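Local coordinates for GH127 beta-L-arabinofuranoside (Geobacillus stearothermophilus, PDB 4QK0), which probably hydrolyses terminal beta-L-arabinofuranosyl linkages of arabinose-containing glycans, as a retaining-type family 127 glycoside hydrolase, at residues D137-Y142 with D189-I194; D219-Q224 with H250-P255; Y227-K232 with G245-H250. All coordinates share one frame; numbering follows the deposited sequence.

Interaction 1 of 3, residues D137-Y142 with D189-I194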
loop_
_atom_site.group_PDB
_atom_site.type_symbol
_atom_site.label_atom_id
_atom_site.label_comp_id
_atom_site.label_asym_id
_atom_site.label_seq_id
_atom_site.Cartn_x
_atom_site.Cartn_y
_atom_site.Cartn_z
ATOM N N ASP A 137 15.843 -22.635 1.022
ATOM C CA ASP A 137 14.735 -22.425 1.946
ATOM C C ASP A 137 14.925 -22.942 3.348
ATOM O O ASP A 137 14.344 -22.371 4.260
ATOM C CB ASP A 137 13.453 -23.127 1.427
ATOM C CG ASP A 137 13.038 -22.648 0.038
ATOM O OD1 ASP A 137 13.346 -21.492 -0.335
ATOM O OD2 ASP A 137 12.413 -23.452 -0.669
ATOM N N ASN A 138 15.670 -24.030 3.551
ATOM C CA ASN A 138 15.584 -24.689 4.863
ATOM C C ASN A 138 16.620 -24.314 5.947
ATOM O O ASN A 138 16.632 -24.944 7.003
ATOM C CB ASN A 138 15.458 -26.161 4.686
ATOM C CG ASN A 138 14.156 -26.545 4.015
ATOM O OD1 ASN A 138 13.296 -25.720 3.791
ATOM N ND2 ASN A 138 14.023 -27.793 3.695
ATOM N N HIS A 139 17.402 -23.252 5.744
ATOM C CA HIS A 139 18.087 -22.538 6.845
ATOM C C HIS A 139 19.122 -23.350 7.669
ATOM O O HIS A 139 19.451 -22.986 8.777
ATOM C CB HIS A 139 17.055 -21.981 7.815
ATOM C CG HIS A 139 16.296 -20.811 7.303
ATOM N ND1 HIS A 139 15.454 -20.897 6.215
ATOM C CD2 HIS A 139 16.152 -19.559 7.797
ATOM C CE1 HIS A 139 14.837 -19.736 6.051
ATOM N NE2 HIS A 139 15.281 -18.899 6.973
ATOM N N GLU A 140 19.604 -24.449 7.115
ATOM C CA GLU A 140 20.569 -25.314 7.788
ATOM C C GLU A 140 21.785 -24.533 8.237
ATOM O O GLU A 140 22.181 -24.580 9.426
ATOM C CB GLU A 140 20.989 -26.465 6.883
ATOM C CG GLU A 140 19.999 -27.606 6.798
ATOM C CD GLU A 140 20.327 -28.568 5.640
ATOM O OE1 GLU A 140 20.686 -29.759 5.911
ATOM O OE2 GLU A 140 20.201 -28.118 4.471
ATOM N N LEU A 141 22.401 -23.799 7.297
ATOM C CA LEU A 141 23.599 -23.010 7.624
ATOM C C LEU A 141 23.255 -21.825 8.525
ATOM O O LEU A 141 24.036 -21.441 9.397
ATOM C CB LEU A 141 24.317 -22.540 6.358
ATOM C CG LEU A 141 24.796 -23.674 5.496
ATOM C CD1 LEU A 141 25.461 -23.117 4.263
ATOM C CD2 LEU A 141 25.759 -24.610 6.231
ATOM N N TYR A 142 22.090 -21.237 8.295
ATOM C CA TYR A 142 21.589 -20.179 9.153
ATOM C C TYR A 142 21.499 -20.648 10.591
ATOM O O TYR A 142 21.957 -19.953 11.521
ATOM C CB TYR A 142 20.216 -19.713 8.617
ATOM C CG TYR A 142 19.416 -18.784 9.472
ATOM C CD1 TYR A 142 18.565 -19.273 10.426
ATOM C CD2 TYR A 142 19.472 -17.413 9.296
ATOM C CE1 TYR A 142 17.809 -18.411 11.222
ATOM C CE2 TYR A 142 18.722 -16.556 10.067
ATOM C CZ TYR A 142 17.883 -17.074 11.024
ATOM O OH TYR A 142 17.142 -16.225 11.768
ATOM N N ASP A 189 23.613 -20.600 1.849
ATOM C CA ASP A 189 22.253 -20.602 2.433
ATOM C C ASP A 189 21.450 -19.444 1.855
ATOM O O ASP A 189 21.981 -18.362 1.548
ATOM C CB ASP A 189 22.291 -20.506 3.963
ATOM C CG ASP A 189 20.959 -20.964 4.656
ATOM O OD1 ASP A 189 19.888 -20.370 4.408
ATOM O OD2 ASP A 189 21.024 -21.873 5.494
ATOM N N GLY A 190 20.162 -19.719 1.659
ATOM C CA GLY A 190 19.184 -18.721 1.236
ATOM C C GLY A 190 19.051 -17.622 2.235
ATOM O O GLY A 190 18.675 -16.499 1.899
ATOM N N HIS A 191 19.443 -17.908 3.467
ATOM C CA HIS A 191 19.508 -16.872 4.461
ATOM C C HIS A 191 20.904 -16.763 5.040
ATOM O O HIS A 191 21.309 -17.575 5.874
ATOM C CB HIS A 191 18.502 -17.127 5.582
ATOM C CG HIS A 191 18.180 -15.918 6.388
ATOM N ND1 HIS A 191 19.140 -15.036 6.832
ATOM C CD2 HIS A 191 16.988 -15.439 6.846
ATOM C CE1 HIS A 191 18.562 -14.066 7.528
ATOM N NE2 HIS A 191 17.255 -14.280 7.530
ATOM N N GLN A 192 21.577 -15.668 4.674
ATOM C CA GLN A 192 22.871 -15.381 5.137
ATOM C C GLN A 192 22.889 -15.261 6.638
ATOM O O GLN A 192 21.900 -14.857 7.264
ATOM C CB GLN A 192 23.415 -14.115 4.479
ATOM C CG GLN A 192 23.358 -14.122 2.975
ATOM C CD GLN A 192 22.060 -13.542 2.399
ATOM O OE1 GLN A 192 20.974 -13.899 2.830
ATOM N NE2 GLN A 192 22.181 -12.623 1.429
ATOM N N GLU A 193 24.022 -15.657 7.214
ATOM C CA GLU A 193 24.263 -15.686 8.652
ATOM C C GLU A 193 25.544 -16.500 8.937
ATOM O O GLU A 193 26.316 -16.118 9.794
ATOM C CB GLU A 193 23.076 -16.274 9.470
ATOM C CG GLU A 193 23.409 -16.849 10.833
ATOM C CD GLU A 193 23.816 -15.809 11.857
ATOM O OE1 GLU A 193 23.631 -14.599 11.631
ATOM O OE2 GLU A 193 24.314 -16.206 12.933
ATOM N N ILE A 194 25.710 -17.618 8.275
ATOM C CA ILE A 194 26.880 -18.494 8.524
ATOM C C ILE A 194 28.180 -17.730 8.263
ATOM O O ILE A 194 29.168 -17.899 8.995
ATOM C CB ILE A 194 26.818 -19.785 7.684
ATOM C CG1 ILE A 194 27.887 -20.802 8.118
ATOM C CG2 ILE A 194 26.999 -19.514 6.210
ATOM C CD1 ILE A 194 27.741 -21.285 9.521
HETATM O O HOH W 1 17.601 -21.240 3.761
#
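Helix 140-158 of the GH127 catalytic domain starts here, and the Asp189 carboxylate, from the loop before helix 194-205, takes backbone N-H groups of its first turn. His139 holds the N-cap position, but the acceptor for the turn comes from the other segment. The Asp189 side chain leaves its backbone with CG anti to N (chi1 -161°). Asp189 CB packs on Leu141 CB at 3.7 Å. Asp189 OD2 accepts from Tyr142 N at 3.1 Å, met from above the carboxylate plane, and takes a weaker, more bent bond from Leu141 N. Asp189 OD1 turns back into its own loop: its anti lone pair takes His191 N at 2.7 Å, which makes an Asx turn. A water joins OD1 to His139 N. The N-H groups at the helix start would probably favour the charged carboxylate. Leu141 CB also meets Ile194 CB. His139, Tyr142 and His191 form an aromatic cluster. Tyr142 turns an edge to the His191 face, with CE2 over the ring centre and the planes at 52°. His191 CB sits over the face of the His139 ring. The His191 ring is held in rotation: His191 ND1 donates to a lone pair of Gln192 O at 2.8 Å.

Interaction 2 of 3, residues D219-Q224 with H250-P255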
loop_
_atom_site.group_PDB
_atom_site.type_symbol
_atom_site.label_atom_id
_atom_site.label_comp_id
_atom_site.label_asym_id
_atom_site.label_seq_id
_atom_site.Cartn_x
_atom_site.Cartn_y
_atom_site.Cartn_z
ATOM N N ASP A 219 32.111 -15.329 -1.733
ATOM C CA ASP A 219 32.570 -15.252 -3.133
ATOM C C ASP A 219 31.765 -16.107 -4.053
ATOM O O ASP A 219 31.675 -15.798 -5.226
ATOM C CB ASP A 219 34.078 -15.603 -3.306
ATOM C CG ASP A 219 34.974 -14.613 -2.619
ATOM O OD1 ASP A 219 34.571 -13.416 -2.445
ATOM O OD2 ASP A 219 36.102 -15.024 -2.254
ATOM N N GLN A 220 31.140 -17.148 -3.535
ATOM C CA GLN A 220 30.390 -18.049 -4.404
ATOM C C GLN A 220 28.957 -17.577 -4.725
ATOM O O GLN A 220 28.385 -17.945 -5.747
ATOM C CB GLN A 220 30.274 -19.405 -3.758
ATOM C CG GLN A 220 29.837 -20.472 -4.729
ATOM C CD GLN A 220 30.851 -20.721 -5.851
ATOM O OE1 GLN A 220 32.038 -20.498 -5.701
ATOM N NE2 GLN A 220 30.365 -21.203 -6.967
ATOM N N ARG A 221 28.401 -16.758 -3.840
ATOM C CA ARG A 221 27.031 -16.269 -3.974
ATOM C C ARG A 221 26.838 -15.515 -5.257
ATOM O O ARG A 221 27.603 -14.597 -5.598
ATOM C CB ARG A 221 26.646 -15.384 -2.799
ATOM C CG ARG A 221 25.176 -15.375 -2.523
ATOM C CD ARG A 221 24.821 -14.429 -1.390
ATOM N NE ARG A 221 23.438 -14.677 -0.970
ATOM C CZ ARG A 221 23.048 -15.683 -0.182
ATOM N NH1 ARG A 221 23.944 -16.556 0.275
ATOM N NH2 ARG A 221 21.763 -15.826 0.150
ATOM N N GLY A 222 25.794 -15.905 -5.971
ATOM C CA GLY A 222 25.414 -15.195 -7.184
ATOM C C GLY A 222 26.174 -15.611 -8.425
ATOM O O GLY A 222 25.894 -15.114 -9.497
ATOM N N GLN A 223 27.092 -16.567 -8.286
ATOM C CA GLN A 223 27.798 -17.084 -9.448
ATOM C C GLN A 223 26.876 -17.938 -10.317
ATOM O O GLN A 223 26.008 -18.653 -9.824
ATOM C CB GLN A 223 29.027 -17.932 -9.054
ATOM C CG GLN A 223 30.118 -17.210 -8.286
ATOM C CD GLN A 223 30.739 -15.968 -8.958
ATOM O OE1 GLN A 223 31.276 -15.075 -8.267
ATOM N NE2 GLN A 223 30.716 -15.910 -10.291
ATOM N N GLN A 224 27.104 -17.873 -11.619
ATOM C CA GLN A 224 26.409 -18.708 -12.588
ATOM C C GLN A 224 27.257 -19.948 -12.820
ATOM O O GLN A 224 28.465 -19.873 -12.753
ATOM C CB GLN A 224 26.229 -17.967 -13.913
ATOM C CG GLN A 224 25.507 -16.632 -13.804
ATOM C CD GLN A 224 24.000 -16.737 -13.911
ATOM O OE1 GLN A 224 23.434 -17.810 -14.096
ATOM N NE2 GLN A 224 23.335 -15.598 -13.802
ATOM N N HIS A 250 17.219 -13.150 -2.009
ATOM C CA HIS A 250 18.373 -13.690 -1.237
ATOM C C HIS A 250 19.722 -12.985 -1.552
ATOM O O HIS A 250 20.762 -13.428 -1.089
ATOM C CB HIS A 250 18.605 -15.154 -1.577
ATOM C CG HIS A 250 17.376 -15.976 -1.618
ATOM N ND1 HIS A 250 16.628 -16.139 -2.770
ATOM C CD2 HIS A 250 16.766 -16.717 -0.665
ATOM C CE1 HIS A 250 15.591 -16.921 -2.514
ATOM N NE2 HIS A 250 15.682 -17.327 -1.265
ATOM N N GLN A 251 19.686 -11.908 -2.335
ATOM C CA GLN A 251 20.892 -11.220 -2.796
ATOM C C GLN A 251 21.897 -12.208 -3.433
ATOM O O GLN A 251 23.098 -12.081 -3.248
ATOM C CB GLN A 251 21.557 -10.418 -1.661
ATOM C CG GLN A 251 20.632 -9.377 -1.022
ATOM C CD GLN A 251 19.718 -9.938 0.073
ATOM O OE1 GLN A 251 20.024 -10.966 0.688
ATOM N NE2 GLN A 251 18.601 -9.263 0.315
ATOM N N ALA A 252 21.353 -13.146 -4.189
ATOM C CA ALA A 252 22.081 -14.141 -4.895
ATOM C C ALA A 252 21.863 -14.009 -6.395
ATOM O O ALA A 252 22.011 -14.984 -7.126
ATOM C CB ALA A 252 21.661 -15.515 -4.430
ATOM N N HIS A 253 21.545 -12.799 -6.868
ATOM C CA HIS A 253 21.252 -12.529 -8.290
ATOM C C HIS A 253 22.543 -12.302 -9.095
ATOM O O HIS A 253 22.633 -12.675 -10.264
ATOM C CB HIS A 253 20.303 -11.335 -8.452
ATOM C CG HIS A 253 20.737 -10.113 -7.713
ATOM N ND1 HIS A 253 20.972 -10.114 -6.356
ATOM C CD2 HIS A 253 20.902 -8.828 -8.120
ATOM C CE1 HIS A 253 21.325 -8.897 -5.969
ATOM N NE2 HIS A 253 21.297 -8.100 -7.024
ATOM N N ILE A 254 23.537 -11.721 -8.450
ATOM C CA ILE A 254 24.843 -11.449 -9.037
ATOM C C ILE A 254 25.878 -11.449 -7.916
ATOM O O ILE A 254 25.531 -11.331 -6.763
ATOM C CB ILE A 254 24.895 -10.049 -9.718
ATOM C CG1 ILE A 254 24.645 -8.932 -8.685
ATOM C CG2 ILE A 254 23.916 -9.965 -10.865
ATOM C CD1 ILE A 254 24.410 -7.550 -9.298
ATOM N N PRO A 255 27.161 -11.522 -8.263
ATOM C CA PRO A 255 28.138 -11.601 -7.225
ATOM C C PRO A 255 28.161 -10.361 -6.362
ATOM O O PRO A 255 27.847 -9.275 -6.833
ATOM C CB PRO A 255 29.461 -11.812 -8.007
ATOM C CG PRO A 255 29.044 -12.502 -9.285
ATOM C CD PRO A 255 27.722 -11.826 -9.602
#
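The chain leaves helix 208-220 through a type II beta turn from Gln220 to Gln223, and Gly222 CA comes within 4.2 Å of Ala252 CA. Gly222 has positive phi, and a CB there would clash with Ile254 O. Its CA instead points a hydrogen at Ala252 O. Pro255 CA makes a similar CA-H...O contact to Arg221 O. The side chain of Arg221 carries the polar part. CG lies anti to the backbone N, and the chain stays extended to NE. This takes the guanidinium past Ala252 CB to the backbone of His250. There the grip is side-on, two nitrogens to one atom: Arg221 NE and Arg221 NH2 both hydrogen-bond His250 O, at 3.0 Å and 2.9 Å. The carbonyl oxygen lies close to the guanidinium plane, and NH2 comes in on a lone pair. NH2 also donates to Asp189 O, so this buried group serves two loops. Gln223 bends at chi2 and lays the end of its side chain across Pro255 CG. Glycine in the third place of the turn is typical of type II, and here the turn joins a helix end to a loop of the GH127 catalytic domain.

Interaction 3 of 3, residues Y227-K232 with G245-H250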
loop_
_atom_site.group_PDB
_atom_site.type_symbol
_atom_site.label_atom_id
_atom_site.label_comp_id
_atom_site.label_asym_id
_atom_site.label_seq_id
_atom_site.Cartn_x
_atom_site.Cartn_y
_atom_site.Cartn_z
ATOM N N TYR A 227 23.563 -21.874 -8.196
ATOM C CA TYR A 227 23.405 -23.003 -7.288
ATOM C C TYR A 227 21.934 -23.287 -6.972
ATOM O O TYR A 227 21.514 -24.452 -6.942
ATOM C CB TYR A 227 24.186 -22.795 -5.992
ATOM C CG TYR A 227 23.860 -23.858 -4.993
ATOM C CD1 TYR A 227 24.153 -25.197 -5.251
ATOM C CD2 TYR A 227 23.220 -23.555 -3.823
ATOM C CE1 TYR A 227 23.798 -26.191 -4.360
ATOM C CE2 TYR A 227 22.882 -24.535 -2.928
ATOM C CZ TYR A 227 23.162 -25.848 -3.194
ATOM O OH TYR A 227 22.829 -26.789 -2.269
ATOM N N PHE A 228 21.137 -22.251 -6.723
ATOM C CA PHE A 228 19.749 -22.516 -6.323
ATOM C C PHE A 228 18.965 -23.144 -7.435
ATOM O O PHE A 228 18.014 -23.877 -7.184
ATOM C CB PHE A 228 19.035 -21.233 -5.814
ATOM C CG PHE A 228 19.586 -20.682 -4.535
ATOM C CD1 PHE A 228 20.112 -21.524 -3.529
ATOM C CD2 PHE A 228 19.562 -19.338 -4.300
ATOM C CE1 PHE A 228 20.598 -21.034 -2.336
ATOM C CE2 PHE A 228 20.052 -18.830 -3.095
ATOM C CZ PHE A 228 20.572 -19.675 -2.125
ATOM N N ASP A 229 19.314 -22.829 -8.681
ATOM C CA ASP A 229 18.656 -23.515 -9.821
ATOM C C ASP A 229 19.068 -24.970 -9.891
ATOM O O ASP A 229 18.256 -25.828 -10.183
ATOM C CB ASP A 229 18.967 -22.817 -11.161
ATOM C CG ASP A 229 18.162 -21.549 -11.370
ATOM O OD1 ASP A 229 17.143 -21.335 -10.670
ATOM O OD2 ASP A 229 18.579 -20.725 -12.212
ATOM N N GLN A 230 20.334 -25.250 -9.606
ATOM C CA GLN A 230 20.823 -26.634 -9.647
ATOM C C GLN A 230 20.125 -27.466 -8.604
ATOM O O GLN A 230 19.657 -28.544 -8.919
ATOM C CB GLN A 230 22.350 -26.702 -9.467
ATOM C CG GLN A 230 23.141 -25.979 -10.566
ATOM C CD GLN A 230 24.636 -25.855 -10.279
ATOM O OE1 GLN A 230 25.071 -25.587 -9.154
ATOM N NE2 GLN A 230 25.430 -26.022 -11.322
ATOM N N GLU A 231 20.050 -27.000 -7.356
ATOM C CA GLU A 231 19.395 -27.845 -6.327
ATOM C C GLU A 231 17.896 -27.969 -6.540
ATOM O O GLU A 231 17.299 -29.020 -6.264
ATOM C CB GLU A 231 19.717 -27.398 -4.882
ATOM C CG GLU A 231 19.382 -25.968 -4.528
ATOM C CD GLU A 231 19.190 -25.745 -3.031
ATOM O OE1 GLU A 231 18.299 -24.943 -2.673
ATOM O OE2 GLU A 231 19.935 -26.351 -2.203
ATOM N N LYS A 232 17.307 -26.903 -7.046
ATOM C CA LYS A 232 15.880 -26.882 -7.405
ATOM C C LYS A 232 15.555 -27.953 -8.438
ATOM O O LYS A 232 14.654 -28.752 -8.266
ATOM C CB LYS A 232 15.548 -25.490 -7.948
ATOM C CG LYS A 232 14.269 -25.337 -8.719
ATOM C CD LYS A 232 13.804 -23.867 -8.811
ATOM C CE LYS A 232 13.898 -23.282 -10.199
ATOM N NZ LYS A 232 12.786 -22.313 -10.426
ATOM N N GLY A 245 11.132 -10.600 -7.835
ATOM C CA GLY A 245 12.518 -10.331 -8.160
ATOM C C GLY A 245 13.422 -11.573 -8.154
ATOM O O GLY A 245 14.628 -11.440 -8.297
ATOM N N GLY A 246 12.853 -12.749 -7.949
ATOM C CA GLY A 246 13.593 -13.981 -7.925
ATOM C C GLY A 246 14.729 -13.911 -6.878
ATOM O O GLY A 246 14.479 -13.630 -5.711
ATOM N N TYR A 247 15.956 -14.135 -7.321
ATOM C CA TYR A 247 17.053 -14.326 -6.395
ATOM C C TYR A 247 17.569 -13.066 -5.817
ATOM O O TYR A 247 18.395 -13.096 -4.912
ATOM C CB TYR A 247 18.166 -15.106 -7.056
ATOM C CG TYR A 247 17.781 -16.532 -7.366
ATOM C CD1 TYR A 247 17.092 -17.303 -6.435
ATOM C CD2 TYR A 247 18.090 -17.110 -8.628
ATOM C CE1 TYR A 247 16.737 -18.605 -6.715
ATOM C CE2 TYR A 247 17.767 -18.422 -8.891
ATOM C CZ TYR A 247 17.083 -19.166 -7.930
ATOM O OH TYR A 247 16.724 -20.474 -8.204
ATOM N N ARG A 248 17.063 -11.940 -6.281
ATOM C CA ARG A 248 17.272 -10.700 -5.514
ATOM C C ARG A 248 16.800 -10.817 -4.085
ATOM O O ARG A 248 17.373 -10.207 -3.186
ATOM C CB ARG A 248 16.531 -9.537 -6.159
ATOM C CG ARG A 248 17.105 -9.180 -7.521
ATOM C CD ARG A 248 16.091 -8.406 -8.342
ATOM N NE ARG A 248 15.811 -7.116 -7.739
ATOM C CZ ARG A 248 16.455 -5.985 -8.032
ATOM N NH1 ARG A 248 17.470 -6.003 -8.893
ATOM N NH2 ARG A 248 16.086 -4.822 -7.446
ATOM N N TYR A 249 15.768 -11.616 -3.852
ATOM C CA TYR A 249 15.283 -11.788 -2.473
ATOM C C TYR A 249 16.403 -12.213 -1.528
ATOM O O TYR A 249 16.528 -11.684 -0.415
ATOM C CB TYR A 249 14.226 -12.859 -2.446
ATOM C CG TYR A 249 13.659 -13.178 -1.077
ATOM C CD1 TYR A 249 12.729 -12.347 -0.480
ATOM C CD2 TYR A 249 13.982 -14.371 -0.432
ATOM C CE1 TYR A 249 12.169 -12.641 0.753
ATOM C CE2 TYR A 249 13.397 -14.720 0.806
ATOM C CZ TYR A 249 12.504 -13.847 1.388
ATOM O OH TYR A 249 11.946 -14.114 2.574
ATOM N N HIS A 250 17.219 -13.150 -2.009
ATOM C CA HIS A 250 18.373 -13.690 -1.237
ATOM C C HIS A 250 19.722 -12.985 -1.552
ATOM O O HIS A 250 20.762 -13.428 -1.089
ATOM C CB HIS A 250 18.605 -15.154 -1.577
ATOM C CG HIS A 250 17.376 -15.976 -1.618
ATOM N ND1 HIS A 250 16.628 -16.139 -2.770
ATOM C CD2 HIS A 250 16.766 -16.717 -0.665
ATOM C CE1 HIS A 250 15.591 -16.921 -2.514
ATOM N NE2 HIS A 250 15.682 -17.327 -1.265
#
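One hydrogen bond crosses between the start of helix 227-234 and the loop at 245-250. Tyr247 OH donates to Asp229 OD1 at 2.6 Å. The carboxylate oxygen lies near the plane of the tyrosine ring, at its edge. The hydroxyl meets Asp229 OD1 from above the carboxylate plane, and the two planes are 53° apart. The bond holds the hydroxyl of Tyr247 beside the helix.

Apolar contact follows along the same tyrosine. Phe228 CB rests against Tyr247 CZ at 3.5 Å, and Phe228 CD2 lies 3.8 Å from Tyr247 CE1. The two side chains pass each other in opposite directions.

Phe228, Tyr247 and His250 form an aromatic cluster. It joins a short helix of the GH127 catalytic domain to a 3-10 segment, 247-248, in the long loop before strand 264-265.

Within the cluster the pairs differ. The rings of Phe228 and Tyr247 meet obliquely, with centroids 5.6 Å apart. Phe228 turns an edge to the face of His250, the planes at 57°, and CE2 sits toward the rim of the imidazole. Tyr249 CD2 covers the opposite face of His250, 3.5 Å above the ring centre. Outside the two segments, Tyr188 meets Phe228 edge-to-face, and Tyr226 does the same with Tyr247.

All three interactions lie in the GH127 catalytic domain, which belongs to the six-hairpin clan and is probably an (alpha/alpha)6 barrel, at loops between its helices. Interaction 1 closes before the other two open, and interaction 3 falls within the chain span of interaction 2. The centres of interactions 1 and 2 lie about 14 Å apart. Those of interactions 1 and 3 lie about 13 Å apart. Those of interactions 2 and 3 lie about 9 Å apart. Gln192 NE2 probably bonds Gln251 OE1 at 2.8 Å, linking 1 to 2. Phe228 CZ packs on Gly190 CA, linking 1 to 3. Loops before and after the helices thus meet at Asp189, Arg221 and His250, the last shared by interactions 2 and 3.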